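Local coordinates for molybdopterin-guanine dinucleotide biosynthesis adapter protein (Escherichia coli, PDB 1NP6) that binds GTP and hydrolyses it weakly, and may act as an adapter in the efficient biosynthesis and use of the molybdopterin guanine dinucleotide cofactor, at residues T17-L22 and L105-K110; P7-A12 and V166-K171; A12-T17 and E129-D134; I40-H45 and D83-D88. One frame throughout, in Å; residues are numbered along the deposited sequence.

Contacts 1 and 2 are partly buried and share the central parallel sheet: strands 103-107 and 8-12 are neighbours, and backbone hydrogen bonds join Val106 to Leu9 and Phe11. Contact 1, below the P-loop, sets a carboxylate against Lys19 and Thr20, with backbone amides on a sulfate. Contact 2, its centre about 15 Å from that of contact 1, is mainly apolar and lies at the start of strand 8-12. Contacts 3 and 4 are at the surface. Contact 3 shares Thr17 and the sulfate with contact 1, but joins loops through an indole edge. Contact 4, on strand 37-42 next to 103-107, alone has a hydrogen bond across its segments, and lies at the dimer interface.

Contact 1: T17-L22 and L105-K110; sequences TGKTTL and LVEGFK. With SO4 (sulfate ion), chain D.
Glu107, the last residue of strand 103-107, meets Lys19 and Thr20 of the P-loop (Walker A motif), where it passes into helix 19-32. Its carboxylate meets the threonine methyl rather than the hydroxyl: OE2 of Glu107 is 3.2 Å from CG2 of Thr20, a tight approach without a hydrogen bond, the side chains crossing at about a right angle. Lys19 slides past in the opposite direction, with its CD 3.7 Å from CG of Glu107. The charged ends do not pair, NZ of Lys19 staying 5.1 Å from OE2 of Glu107. Because CG of Glu107 stands anti to the backbone N (chi1 162°) and the chain runs on extended, the carboxylate reaches the first helical turn. Replacing this glutamate by alanine would probably leave a gap beside Lys19 CD and Thr20 CG2 and deprive the lysine of a nearby carboxylate. Further out, a sulfate, probably from the crystallisation liquor, occupies the helix N-terminus, consistent with a phosphate position of GTP. Gly18, the N-cap, and Lys19 both give their amides to sulfate O2, while Gly16 N bonds to the same sulfate. Thr20 N points almost straight at sulfate O1, 3.1 Å away with an N-H...O angle of 175°.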
loop_
_atom_site.group_PDB
_atom_site.type_symbol
_atom_site.label_atom_id
_atom_site.label_comp_id
_atom_site.label_asym_id
_atom_site.label_seq_id
_atom_site.Cartn_x
_atom_site.Cartn_y
_atom_site.Cartn_z
ATOM N N THR B 17 -16.849 -21.221 -8.091
ATOM C CA THR B 17 -17.645 -20.892 -9.280
ATOM C C THR B 17 -16.795 -20.342 -10.430
ATOM O O THR B 17 -17.118 -20.563 -11.599
ATOM C CB THR B 17 -18.746 -19.870 -8.908
ATOM O OG1 THR B 17 -19.697 -20.493 -8.050
ATOM C CG2 THR B 17 -19.589 -19.471 -10.130
ATOM N N GLY B 18 -15.757 -19.575 -10.097
ATOM C CA GLY B 18 -14.815 -19.087 -11.094
ATOM C C GLY B 18 -14.560 -17.585 -11.103
ATOM O O GLY B 18 -14.132 -17.037 -12.110
ATOM N N LYS B 19 -14.834 -16.920 -9.984
ATOM C CA LYS B 19 -14.584 -15.486 -9.807
ATOM C C LYS B 19 -13.173 -14.964 -10.192
ATOM O O LYS B 19 -13.053 -14.088 -11.061
ATOM C CB LYS B 19 -14.882 -15.115 -8.359
ATOM C CG LYS B 19 -15.876 -14.022 -8.216
ATOM C CD LYS B 19 -15.730 -13.344 -6.877
ATOM C CE LYS B 19 -16.483 -14.087 -5.801
ATOM N NZ LYS B 19 -15.559 -14.667 -4.777
ATOM N N THR B 20 -12.120 -15.458 -9.534
ATOM C CA THR B 20 -10.766 -14.903 -9.767
ATOM C C THR B 20 -10.262 -15.177 -11.199
ATOM O O THR B 20 -9.633 -14.313 -11.836
ATOM C CB THR B 20 -9.713 -15.347 -8.696
ATOM O OG1 THR B 20 -9.130 -16.605 -9.063
ATOM C CG2 THR B 20 -10.347 -15.598 -7.320
ATOM N N THR B 21 -10.580 -16.368 -11.696
ATOM C CA THR B 21 -10.285 -16.778 -13.069
ATOM C C THR B 21 -10.950 -15.866 -14.112
ATOM O O THR B 21 -10.341 -15.518 -15.127
ATOM C CB THR B 21 -10.727 -18.251 -13.262
ATOM O OG1 THR B 21 -9.734 -19.116 -12.699
ATOM C CG2 THR B 21 -10.799 -18.660 -14.736
ATOM N N LEU B 22 -12.204 -15.498 -13.855
ATOM C CA LEU B 22 -12.950 -14.591 -14.710
ATOM C C LEU B 22 -12.310 -13.208 -14.706
ATOM O O LEU B 22 -12.099 -12.629 -15.764
ATOM C CB LEU B 22 -14.431 -14.511 -14.275
ATOM C CG LEU B 22 -15.319 -13.618 -15.166
ATOM C CD1 LEU B 22 -15.294 -14.060 -16.628
ATOM C CD2 LEU B 22 -16.746 -13.567 -14.671
ATOM N N LEU B 105 -12.943 -2.521 -9.301
ATOM C CA LEU B 105 -13.561 -3.836 -9.143
ATOM C C LEU B 105 -13.384 -4.349 -7.708
ATOM O O LEU B 105 -12.333 -4.119 -7.112
ATOM C CB LEU B 105 -12.973 -4.852 -10.137
ATOM C CG LEU B 105 -13.049 -4.428 -11.614
ATOM C CD1 LEU B 105 -12.078 -5.221 -12.514
ATOM C CD2 LEU B 105 -14.485 -4.561 -12.129
ATOM N N VAL B 106 -14.395 -5.059 -7.188
ATOM C CA VAL B 106 -14.395 -5.538 -5.787
ATOM C C VAL B 106 -14.724 -7.020 -5.684
ATOM O O VAL B 106 -15.708 -7.484 -6.272
ATOM C CB VAL B 106 -15.389 -4.722 -4.909
ATOM C CG1 VAL B 106 -15.307 -5.166 -3.423
ATOM C CG2 VAL B 106 -15.126 -3.237 -5.065
ATOM N N GLU B 107 -13.909 -7.765 -4.931
ATOM C CA GLU B 107 -14.014 -9.229 -4.858
ATOM C C GLU B 107 -13.576 -9.882 -3.517
ATOM O O GLU B 107 -12.603 -9.459 -2.894
ATOM C CB GLU B 107 -13.176 -9.820 -6.001
ATOM C CG GLU B 107 -12.816 -11.275 -5.825
ATOM C CD GLU B 107 -11.591 -11.652 -6.610
ATOM O OE1 GLU B 107 -10.567 -10.948 -6.487
ATOM O OE2 GLU B 107 -11.667 -12.646 -7.359
ATOM N N GLY B 108 -14.298 -10.920 -3.088
ATOM C CA GLY B 108 -13.870 -11.777 -1.984
ATOM C C GLY B 108 -14.365 -11.417 -0.586
ATOM O O GLY B 108 -14.083 -12.136 0.383
ATOM N N PHE B 109 -15.099 -10.313 -0.481
ATOM C CA PHE B 109 -15.657 -9.856 0.800
ATOM C C PHE B 109 -16.998 -10.528 1.120
ATOM O O PHE B 109 -17.834 -10.728 0.233
ATOM C CB PHE B 109 -15.822 -8.329 0.806
ATOM C CG PHE B 109 -14.505 -7.566 0.816
ATOM C CD1 PHE B 109 -13.843 -7.270 -0.379
ATOM C CD2 PHE B 109 -13.934 -7.141 2.016
ATOM C CE1 PHE B 109 -12.622 -6.585 -0.378
ATOM C CE2 PHE B 109 -12.719 -6.445 2.031
ATOM C CZ PHE B 109 -12.062 -6.166 0.831
ATOM N N LYS B 110 -17.188 -10.871 2.394
ATOM C CA LYS B 110 -18.441 -11.457 2.886
ATOM C C LYS B 110 -19.628 -10.522 2.656
ATOM O O LYS B 110 -20.700 -10.961 2.233
ATOM C CB LYS B 110 -18.324 -11.775 4.379
ATOM C CG LYS B 110 -18.661 -13.211 4.756
ATOM C CD LYS B 110 -18.498 -13.444 6.259
ATOM C CE LYS B 110 -17.096 -13.939 6.604
ATOM N NZ LYS B 110 -16.148 -12.809 6.817
HETATM S S SO4 D . -13.719 -18.736 -7.158
HETATM O O1 SO4 D . -12.691 -17.757 -7.475
HETATM O O2 SO4 D . -15.060 -18.195 -7.426
HETATM O O3 SO4 D . -13.491 -19.899 -8.002
HETATM O O4 SO4 D . -13.627 -19.113 -5.756
#

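Contact 2: P7-A12 and V166-K171; sequences PLLAFA and VEWMQK
Trp168, on the C-terminal helix 158-170, pushes the far corner of its indole against Pro7, just before strand 8-12, and against Leu8 and Leu9 at its start, a helix-on-sheet contact of the P-loop NTPase alpha/beta fold. The tight part gathers round one atom: CH2 of Trp168 lies 3.6 Å from CB of Pro7. The same CH2 also touches CB of Leu9 and the carbonyl O of Leu8, whose side chain points away. CG of Trp168 is anti to its backbone N (chi1 172°), which carries the ring out from the helix to the strand. Leu103, Ile138 and Ala115 also touch this ring. Met169 is loose against segment 7-12, its side chain coming no nearer than 4.9 Å, and packs on Leu103 instead. A serine in place of Trp168 would probably leave a gap beside Pro7 CB and Leu9 CB and lose the contacts with Leu103 and Ile138. Over one face of the indole, offset toward the rim, CD1 of Leu9 stands 4.2 Å above the plane.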
loop_
_atom_site.group_PDB
_atom_site.type_symbol
_atom_site.label_atom_id
_atom_site.label_comp_id
_atom_site.label_asym_id
_atom_site.label_seq_id
_atom_site.Cartn_x
_atom_site.Cartn_y
_atom_site.Cartn_z
ATOM N N PRO B 7 -17.035 4.858 -10.156
ATOM C CA PRO B 7 -17.864 3.675 -9.895
ATOM C C PRO B 7 -17.113 2.498 -9.275
ATOM O O PRO B 7 -15.996 2.152 -9.703
ATOM C CB PRO B 7 -18.368 3.284 -11.292
ATOM C CG PRO B 7 -18.193 4.486 -12.125
ATOM C CD PRO B 7 -16.979 5.182 -11.596
ATOM N N LEU B 8 -17.746 1.909 -8.261
ATOM C CA LEU B 8 -17.354 0.641 -7.655
ATOM C C LEU B 8 -18.268 -0.496 -8.168
ATOM O O LEU B 8 -19.496 -0.357 -8.205
ATOM C CB LEU B 8 -17.469 0.754 -6.125
ATOM C CG LEU B 8 -16.240 1.039 -5.249
ATOM C CD1 LEU B 8 -15.571 2.362 -5.602
ATOM C CD2 LEU B 8 -16.602 1.002 -3.762
ATOM N N LEU B 9 -17.681 -1.626 -8.561
ATOM C CA LEU B 9 -18.459 -2.761 -9.074
ATOM C C LEU B 9 -17.965 -4.097 -8.509
ATOM O O LEU B 9 -16.802 -4.475 -8.703
ATOM C CB LEU B 9 -18.408 -2.798 -10.618
ATOM C CG LEU B 9 -19.135 -3.958 -11.322
ATOM C CD1 LEU B 9 -20.671 -3.850 -11.197
ATOM C CD2 LEU B 9 -18.721 -4.028 -12.791
ATOM N N ALA B 10 -18.843 -4.820 -7.820
ATOM C CA ALA B 10 -18.461 -6.109 -7.240
ATOM C C ALA B 10 -18.815 -7.287 -8.147
ATOM O O ALA B 10 -19.788 -7.236 -8.899
ATOM C CB ALA B 10 -19.106 -6.299 -5.869
ATOM N N PHE B 11 -18.018 -8.345 -8.040
ATOM C CA PHE B 11 -18.302 -9.635 -8.644
ATOM C C PHE B 11 -18.487 -10.648 -7.528
ATOM O O PHE B 11 -17.618 -10.799 -6.665
ATOM C CB PHE B 11 -17.157 -10.057 -9.586
ATOM C CG PHE B 11 -17.270 -9.450 -10.964
ATOM C CD1 PHE B 11 -16.828 -8.162 -11.200
ATOM C CD2 PHE B 11 -17.880 -10.145 -11.998
ATOM C CE1 PHE B 11 -16.974 -7.576 -12.444
ATOM C CE2 PHE B 11 -18.022 -9.565 -13.254
ATOM C CZ PHE B 11 -17.564 -8.286 -13.476
ATOM N N ALA B 12 -19.634 -11.319 -7.528
ATOM C CA ALA B 12 -19.971 -12.199 -6.429
ATOM C C ALA B 12 -20.345 -13.589 -6.903
ATOM O O ALA B 12 -21.077 -13.743 -7.881
ATOM C CB ALA B 12 -21.110 -11.578 -5.583
ATOM N N VAL B 166 -18.659 -1.406 -19.797
ATOM C CA VAL B 166 -18.608 -0.036 -20.369
ATOM C C VAL B 166 -19.981 0.702 -20.402
ATOM O O VAL B 166 -20.095 1.876 -20.010
ATOM C CB VAL B 166 -17.976 -0.016 -21.779
ATOM C CG1 VAL B 166 -17.995 1.408 -22.366
ATOM C CG2 VAL B 166 -16.561 -0.533 -21.715
ATOM N N GLU B 167 -21.009 -0.004 -20.864
ATOM C CA GLU B 167 -22.343 0.560 -21.017
ATOM C C GLU B 167 -22.972 0.949 -19.675
ATOM O O GLU B 167 -23.660 1.956 -19.594
ATOM C CB GLU B 167 -23.242 -0.408 -21.783
ATOM C CG GLU B 167 -23.086 -0.266 -23.286
ATOM C CD GLU B 167 -23.054 -1.598 -24.005
ATOM O OE1 GLU B 167 -23.976 -2.414 -23.786
ATOM O OE2 GLU B 167 -22.111 -1.825 -24.791
ATOM N N TRP B 168 -22.731 0.130 -18.649
ATOM C CA TRP B 168 -23.101 0.436 -17.275
ATOM C C TRP B 168 -22.341 1.663 -16.755
ATOM O O TRP B 168 -22.934 2.526 -16.086
ATOM C CB TRP B 168 -22.881 -0.785 -16.368
ATOM C CG TRP B 168 -23.064 -0.470 -14.901
ATOM C CD1 TRP B 168 -24.258 -0.378 -14.213
ATOM C CD2 TRP B 168 -22.032 -0.200 -13.947
ATOM N NE1 TRP B 168 -24.014 -0.076 -12.895
ATOM C CE2 TRP B 168 -22.663 0.054 -12.704
ATOM C CE3 TRP B 168 -20.626 -0.130 -14.012
ATOM C CZ2 TRP B 168 -21.939 0.359 -11.546
ATOM C CZ3 TRP B 168 -19.911 0.176 -12.864
ATOM C CH2 TRP B 168 -20.572 0.411 -11.639
ATOM N N MET B 169 -21.045 1.748 -17.073
ATOM C CA MET B 169 -20.212 2.880 -16.647
ATOM C C MET B 169 -20.720 4.225 -17.197
ATOM O O MET B 169 -20.687 5.249 -16.501
ATOM C CB MET B 169 -18.740 2.678 -17.041
ATOM C CG MET B 169 -17.960 1.710 -16.138
ATOM S SD MET B 169 -16.310 1.278 -16.892
ATOM C CE MET B 169 -15.426 2.714 -16.438
ATOM N N GLN B 170 -21.196 4.212 -18.442
ATOM C CA GLN B 170 -21.739 5.411 -19.093
ATOM C C GLN B 170 -22.950 5.981 -18.348
ATOM O O GLN B 170 -23.167 7.191 -18.357
ATOM C CB GLN B 170 -22.140 5.109 -20.533
ATOM C CG GLN B 170 -20.978 4.782 -21.451
ATOM C CD GLN B 170 -21.455 4.212 -22.771
ATOM O OE1 GLN B 170 -22.488 3.548 -22.817
ATOM N NE2 GLN B 170 -20.712 4.469 -23.843
ATOM N N LYS B 171 -23.710 5.104 -17.696
ATOM C CA LYS B 171 -24.906 5.492 -16.944
ATOM C C LYS B 171 -24.571 6.061 -15.576
ATOM O O LYS B 171 -25.445 6.616 -14.907
ATOM C CB LYS B 171 -25.886 4.307 -16.799
ATOM C CG LYS B 171 -26.538 3.883 -18.121
ATOM C CD LYS B 171 -27.413 2.643 -17.963
ATOM C CE LYS B 171 -27.026 1.556 -18.970
ATOM N NZ LYS B 171 -28.190 0.967 -19.698
#

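Contact 3: A12-T17 and E129-D134; sequences AAWSGT and EELVID. With SO4 (sulfate ion), chain D.
The carbonyl O of Trp14, the residue whose indole reaches across to Glu130 and Leu131, is gripped twice by Thr17: OG1 of Thr17 donates to O of Trp14 at 2.9 Å and N of Thr17 to the same O at 3.1 Å. Both donors come from one face of the carbonyl, OG1 tilted 31° from its plane. The amide bond closes a type II beta turn from Trp14 to Thr17 within the P-loop. Gly16 holds the third position of this turn and directs its N at the sulfate, 2.9 Å from sulfate O4 and nearly straight at 178°.

With CG of Trp14 anti to the carbonyl carbon (chi1 -63°), the indole extends toward the loop before strand 137-142. CZ2 of Trp14 meets the carbonyl O of Glu130 at 3.4 Å, edge-on and near the ring plane. Next to it CH2 of Trp14 touches CG of Glu130 at 3.6 Å and, obliquely, CD2 of Leu131 at 3.7 Å. The Glu130 carboxylate is held within its own loop by Arg127 N and His126 ND1, and the His126 ring stacks on Trp14. Trp14 also touches a neighbouring molecule in the crystal, and its orientation need not rest on this contact alone. No hydrogen bond crosses between the two segments, which implies a junction of mainly van der Waals contact, the ring edge near a carbonyl O, with Glu130 probably steadying the His126 ring that stacks on Trp14.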
loop_
_atom_site.group_PDB
_atom_site.type_symbol
_atom_site.label_atom_id
_atom_site.label_comp_id
_atom_site.label_asym_id
_atom_site.label_seq_id
_atom_site.Cartn_x
_atom_site.Cartn_y
_atom_site.Cartn_z
ATOM N N ALA B 12 -19.634 -11.319 -7.528
ATOM C CA ALA B 12 -19.971 -12.199 -6.429
ATOM C C ALA B 12 -20.345 -13.589 -6.903
ATOM O O ALA B 12 -21.077 -13.743 -7.881
ATOM C CB ALA B 12 -21.110 -11.578 -5.583
ATOM N N ALA B 13 -19.842 -14.597 -6.187
ATOM C CA ALA B 13 -20.119 -16.005 -6.459
ATOM C C ALA B 13 -19.723 -16.898 -5.282
ATOM O O ALA B 13 -18.840 -16.542 -4.487
ATOM C CB ALA B 13 -19.399 -16.477 -7.743
ATOM N N TRP B 14 -20.383 -18.047 -5.172
ATOM C CA TRP B 14 -19.958 -19.112 -4.258
ATOM C C TRP B 14 -18.545 -19.552 -4.617
ATOM O O TRP B 14 -18.191 -19.585 -5.795
ATOM C CB TRP B 14 -20.857 -20.346 -4.400
ATOM C CG TRP B 14 -22.313 -20.177 -4.037
ATOM C CD1 TRP B 14 -22.835 -19.817 -2.811
ATOM C CD2 TRP B 14 -23.437 -20.395 -4.900
ATOM N NE1 TRP B 14 -24.208 -19.793 -2.875
ATOM C CE2 TRP B 14 -24.609 -20.139 -4.141
ATOM C CE3 TRP B 14 -23.581 -20.778 -6.239
ATOM C CZ2 TRP B 14 -25.900 -20.253 -4.683
ATOM C CZ3 TRP B 14 -24.868 -20.882 -6.782
ATOM C CH2 TRP B 14 -26.008 -20.622 -5.999
ATOM N N SER B 15 -17.763 -19.915 -3.599
ATOM C CA SER B 15 -16.417 -20.463 -3.762
ATOM C C SER B 15 -16.358 -21.548 -4.847
ATOM O O SER B 15 -17.187 -22.467 -4.867
ATOM C CB SER B 15 -15.940 -21.038 -2.419
ATOM O OG SER B 15 -14.559 -21.357 -2.439
ATOM N N GLY B 16 -15.393 -21.434 -5.754
ATOM C CA GLY B 16 -15.197 -22.443 -6.785
ATOM C C GLY B 16 -15.979 -22.232 -8.074
ATOM O O GLY B 16 -15.793 -22.976 -9.042
ATOM N N THR B 17 -16.849 -21.221 -8.091
ATOM C CA THR B 17 -17.645 -20.892 -9.280
ATOM C C THR B 17 -16.795 -20.342 -10.430
ATOM O O THR B 17 -17.118 -20.563 -11.599
ATOM C CB THR B 17 -18.746 -19.870 -8.908
ATOM O OG1 THR B 17 -19.697 -20.493 -8.050
ATOM C CG2 THR B 17 -19.589 -19.471 -10.130
ATOM N N GLU B 129 -32.054 -22.012 -8.361
ATOM C CA GLU B 129 -33.061 -21.527 -7.423
ATOM C C GLU B 129 -32.439 -21.009 -6.137
ATOM O O GLU B 129 -33.056 -20.209 -5.433
ATOM C CB GLU B 129 -34.077 -22.633 -7.103
ATOM C CG GLU B 129 -34.968 -23.041 -8.273
ATOM C CD GLU B 129 -34.373 -24.154 -9.133
ATOM O OE1 GLU B 129 -33.526 -24.929 -8.638
ATOM O OE2 GLU B 129 -34.758 -24.260 -10.317
ATOM N N GLU B 130 -31.219 -21.454 -5.829
ATOM C CA GLU B 130 -30.541 -21.014 -4.602
ATOM C C GLU B 130 -29.702 -19.731 -4.749
ATOM O O GLU B 130 -29.073 -19.289 -3.785
ATOM C CB GLU B 130 -29.757 -22.161 -3.923
ATOM C CG GLU B 130 -28.652 -22.801 -4.747
ATOM C CD GLU B 130 -27.978 -23.976 -4.045
ATOM O OE1 GLU B 130 -28.166 -25.132 -4.490
ATOM O OE2 GLU B 130 -27.249 -23.745 -3.055
ATOM N N LEU B 131 -29.717 -19.126 -5.940
ATOM C CA LEU B 131 -29.099 -17.811 -6.152
ATOM C C LEU B 131 -29.836 -16.702 -5.394
ATOM O O LEU B 131 -31.062 -16.584 -5.491
ATOM C CB LEU B 131 -29.074 -17.450 -7.640
ATOM C CG LEU B 131 -27.999 -18.071 -8.531
ATOM C CD1 LEU B 131 -28.277 -17.727 -9.985
ATOM C CD2 LEU B 131 -26.597 -17.631 -8.128
ATOM N N VAL B 132 -29.079 -15.889 -4.657
ATOM C CA VAL B 132 -29.631 -14.733 -3.943
ATOM C C VAL B 132 -29.374 -13.439 -4.734
ATOM O O VAL B 132 -28.242 -12.960 -4.820
ATOM C CB VAL B 132 -29.128 -14.644 -2.453
ATOM C CG1 VAL B 132 -29.474 -15.906 -1.684
ATOM C CG2 VAL B 132 -27.625 -14.387 -2.359
ATOM N N ILE B 133 -30.435 -12.899 -5.330
ATOM C CA ILE B 133 -30.356 -11.708 -6.171
ATOM C C ILE B 133 -31.035 -10.508 -5.504
ATOM O O ILE B 133 -32.218 -10.250 -5.752
ATOM C CB ILE B 133 -30.999 -11.971 -7.560
ATOM C CG1 ILE B 133 -30.366 -13.193 -8.241
ATOM C CG2 ILE B 133 -30.897 -10.719 -8.444
ATOM C CD1 ILE B 133 -31.077 -13.641 -9.513
ATOM N N ASP B 134 -30.275 -9.783 -4.680
ATOM C CA ASP B 134 -30.762 -8.590 -3.974
ATOM C C ASP B 134 -30.838 -7.364 -4.899
ATOM O O ASP B 134 -30.634 -7.487 -6.112
ATOM C CB ASP B 134 -29.903 -8.302 -2.729
ATOM C CG ASP B 134 -28.458 -7.971 -3.071
ATOM O OD1 ASP B 134 -27.552 -8.645 -2.542
ATOM O OD2 ASP B 134 -28.131 -7.051 -3.852
HETATM S S SO4 D . -13.719 -18.736 -7.158
HETATM O O1 SO4 D . -12.691 -17.757 -7.475
HETATM O O2 SO4 D . -15.060 -18.195 -7.426
HETATM O O3 SO4 D . -13.491 -19.899 -8.002
HETATM O O4 SO4 D . -13.627 -19.113 -5.756
#

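Contact 4: I40-H45 and D83-D88; sequences IKHTHH and DEEELD
His42, on strand 37-42, faces Glu85 and Leu87 of the irregular segment 83-88, the nearest CA atoms, those of His42 and Leu87, lying 8.9 Å apart with no backbone hydrogen bond between the segments. The closest approaches are all between side-chain atoms. NE2 of His42 donates to OE2 of Glu85 at 2.6 Å, a short histidine-carboxylate hydrogen bond with an N-H...O angle of 150°. OE2 lies almost in the imidazole plane and is met close to the extension of its own C-O bond, although the ring and carboxylate planes are 42° apart. Glu85 spans the distance because CG is anti to its backbone N (chi1 -169°) and the rest of the chain is fully extended. Beside this bond CD2 of Leu87 approaches CD2 of His42 obliquely at 4.2 Å. CE1 of His42 sits over one face of the His44 ring. Phe109, following strand 103-107, touches both His42 and Leu87, while Asp88 caps helix 89-95 through Phe91 N. Glu85 packs on Ser71 and His42 on Ala70 of the second subunit. Strand 37-42 pairs with strand 103-107 and, in a parallel ladder, with a strand of the second subunit, so that the sheet continues across the dimer.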
loop_
_atom_site.group_PDB
_atom_site.type_symbol
_atom_site.label_atom_id
_atom_site.label_comp_id
_atom_site.label_asym_id
_atom_site.label_seq_id
_atom_site.Cartn_x
_atom_site.Cartn_y
_atom_site.Cartn_z
ATOM N N ILE B 40 -9.982 -4.157 -5.513
ATOM C CA ILE B 40 -9.944 -4.373 -4.059
ATOM C C ILE B 40 -10.352 -5.829 -3.779
ATOM O O ILE B 40 -11.430 -6.282 -4.186
ATOM C CB ILE B 40 -10.901 -3.391 -3.327
ATOM C CG1 ILE B 40 -10.579 -1.934 -3.700
ATOM C CG2 ILE B 40 -10.835 -3.644 -1.814
ATOM C CD1 ILE B 40 -11.526 -0.841 -3.016
ATOM N N LYS B 41 -9.491 -6.557 -3.083
ATOM C CA LYS B 41 -9.661 -7.994 -2.888
ATOM C C LYS B 41 -9.467 -8.367 -1.412
ATOM O O LYS B 41 -8.646 -7.763 -0.719
ATOM C CB LYS B 41 -8.610 -8.729 -3.739
ATOM C CG LYS B 41 -8.672 -10.262 -3.711
ATOM C CD LYS B 41 -7.583 -10.889 -4.591
ATOM C CE LYS B 41 -7.111 -12.240 -4.033
ATOM N NZ LYS B 41 -7.941 -13.413 -4.475
ATOM N N HIS B 42 -10.213 -9.365 -0.948
ATOM C CA HIS B 42 -9.974 -10.003 0.352
ATOM C C HIS B 42 -9.182 -11.305 0.200
ATOM O O HIS B 42 -9.371 -12.037 -0.774
ATOM C CB HIS B 42 -11.311 -10.291 1.035
ATOM C CG HIS B 42 -11.184 -10.676 2.475
ATOM N ND1 HIS B 42 -11.254 -11.985 2.904
ATOM C CD2 HIS B 42 -11.005 -9.925 3.586
ATOM C CE1 HIS B 42 -11.122 -12.023 4.218
ATOM N NE2 HIS B 42 -10.971 -10.788 4.656
ATOM N N THR B 43 -8.287 -11.583 1.154
ATOM C CA THR B 43 -7.524 -12.828 1.164
ATOM C C THR B 43 -7.461 -13.431 2.573
ATOM O O THR B 43 -7.532 -12.710 3.568
ATOM C CB THR B 43 -6.088 -12.627 0.530
ATOM O OG1 THR B 43 -5.466 -13.900 0.315
ATOM C CG2 THR B 43 -5.112 -11.914 1.475
ATOM N N HIS B 44 -7.330 -14.756 2.653
ATOM C CA HIS B 44 -7.192 -15.415 3.952
ATOM C C HIS B 44 -5.754 -15.853 4.239
ATOM O O HIS B 44 -5.476 -16.441 5.292
ATOM C CB HIS B 44 -8.172 -16.591 4.073
ATOM C CG HIS B 44 -9.603 -16.165 4.165
ATOM N ND1 HIS B 44 -10.154 -15.656 5.322
ATOM C CD2 HIS B 44 -10.592 -16.158 3.242
ATOM C CE1 HIS B 44 -11.423 -15.358 5.108
ATOM N NE2 HIS B 44 -11.713 -15.652 3.854
ATOM N N HIS B 45 -4.844 -15.549 3.316
ATOM C CA HIS B 45 -3.438 -15.928 3.479
ATOM C C HIS B 45 -2.618 -14.907 4.301
ATOM O O HIS B 45 -3.091 -13.801 4.603
ATOM C CB HIS B 45 -2.791 -16.256 2.114
ATOM N N ASP B 83 -5.542 -5.176 15.998
ATOM C CA ASP B 83 -6.782 -5.207 16.789
ATOM C C ASP B 83 -7.989 -5.695 15.972
ATOM O O ASP B 83 -8.512 -6.785 16.222
ATOM C CB ASP B 83 -7.076 -3.837 17.423
ATOM C CG ASP B 83 -5.986 -3.384 18.385
ATOM O OD1 ASP B 83 -5.399 -4.237 19.095
ATOM O OD2 ASP B 83 -5.654 -2.185 18.498
ATOM N N GLU B 84 -8.419 -4.890 14.997
ATOM C CA GLU B 84 -9.549 -5.250 14.135
ATOM C C GLU B 84 -9.247 -5.117 12.636
ATOM O O GLU B 84 -8.604 -4.161 12.194
ATOM C CB GLU B 84 -10.816 -4.457 14.510
ATOM C CG GLU B 84 -10.716 -2.945 14.334
ATOM C CD GLU B 84 -12.068 -2.244 14.254
ATOM O OE1 GLU B 84 -13.055 -2.840 13.767
ATOM O OE2 GLU B 84 -12.138 -1.069 14.674
ATOM N N GLU B 85 -9.724 -6.094 11.873
ATOM C CA GLU B 85 -9.612 -6.112 10.419
ATOM C C GLU B 85 -10.239 -4.874 9.766
ATOM O O GLU B 85 -11.271 -4.371 10.227
ATOM C CB GLU B 85 -10.282 -7.379 9.881
ATOM C CG GLU B 85 -10.020 -7.666 8.409
ATOM C CD GLU B 85 -10.695 -8.933 7.930
ATOM O OE1 GLU B 85 -11.500 -9.507 8.688
ATOM O OE2 GLU B 85 -10.420 -9.361 6.790
ATOM N N GLU B 86 -9.607 -4.389 8.697
ATOM C CA GLU B 86 -10.181 -3.316 7.875
ATOM C C GLU B 86 -11.156 -3.861 6.814
ATOM O O GLU B 86 -10.735 -4.495 5.843
ATOM C CB GLU B 86 -9.068 -2.487 7.201
ATOM C CG GLU B 86 -9.584 -1.256 6.463
ATOM C CD GLU B 86 -10.241 -0.256 7.408
ATOM O OE1 GLU B 86 -11.481 -0.118 7.358
ATOM O OE2 GLU B 86 -9.518 0.381 8.204
ATOM N N LEU B 87 -12.450 -3.592 6.991
ATOM C CA LEU B 87 -13.469 -4.048 6.040
ATOM C C LEU B 87 -14.367 -2.935 5.494
ATOM O O LEU B 87 -15.397 -3.204 4.882
ATOM C CB LEU B 87 -14.330 -5.156 6.655
ATOM C CG LEU B 87 -13.662 -6.457 7.105
ATOM C CD1 LEU B 87 -14.597 -7.191 8.060
ATOM C CD2 LEU B 87 -13.311 -7.348 5.919
ATOM N N ASP B 88 -13.968 -1.689 5.714
ATOM C CA ASP B 88 -14.731 -0.515 5.278
ATOM C C ASP B 88 -14.380 -0.237 3.818
ATOM O O ASP B 88 -13.337 0.344 3.530
ATOM C CB ASP B 88 -14.337 0.653 6.182
ATOM C CG ASP B 88 -15.194 1.902 5.997
ATOM O OD1 ASP B 88 -15.754 2.154 4.904
ATOM O OD2 ASP B 88 -15.319 2.732 6.922
#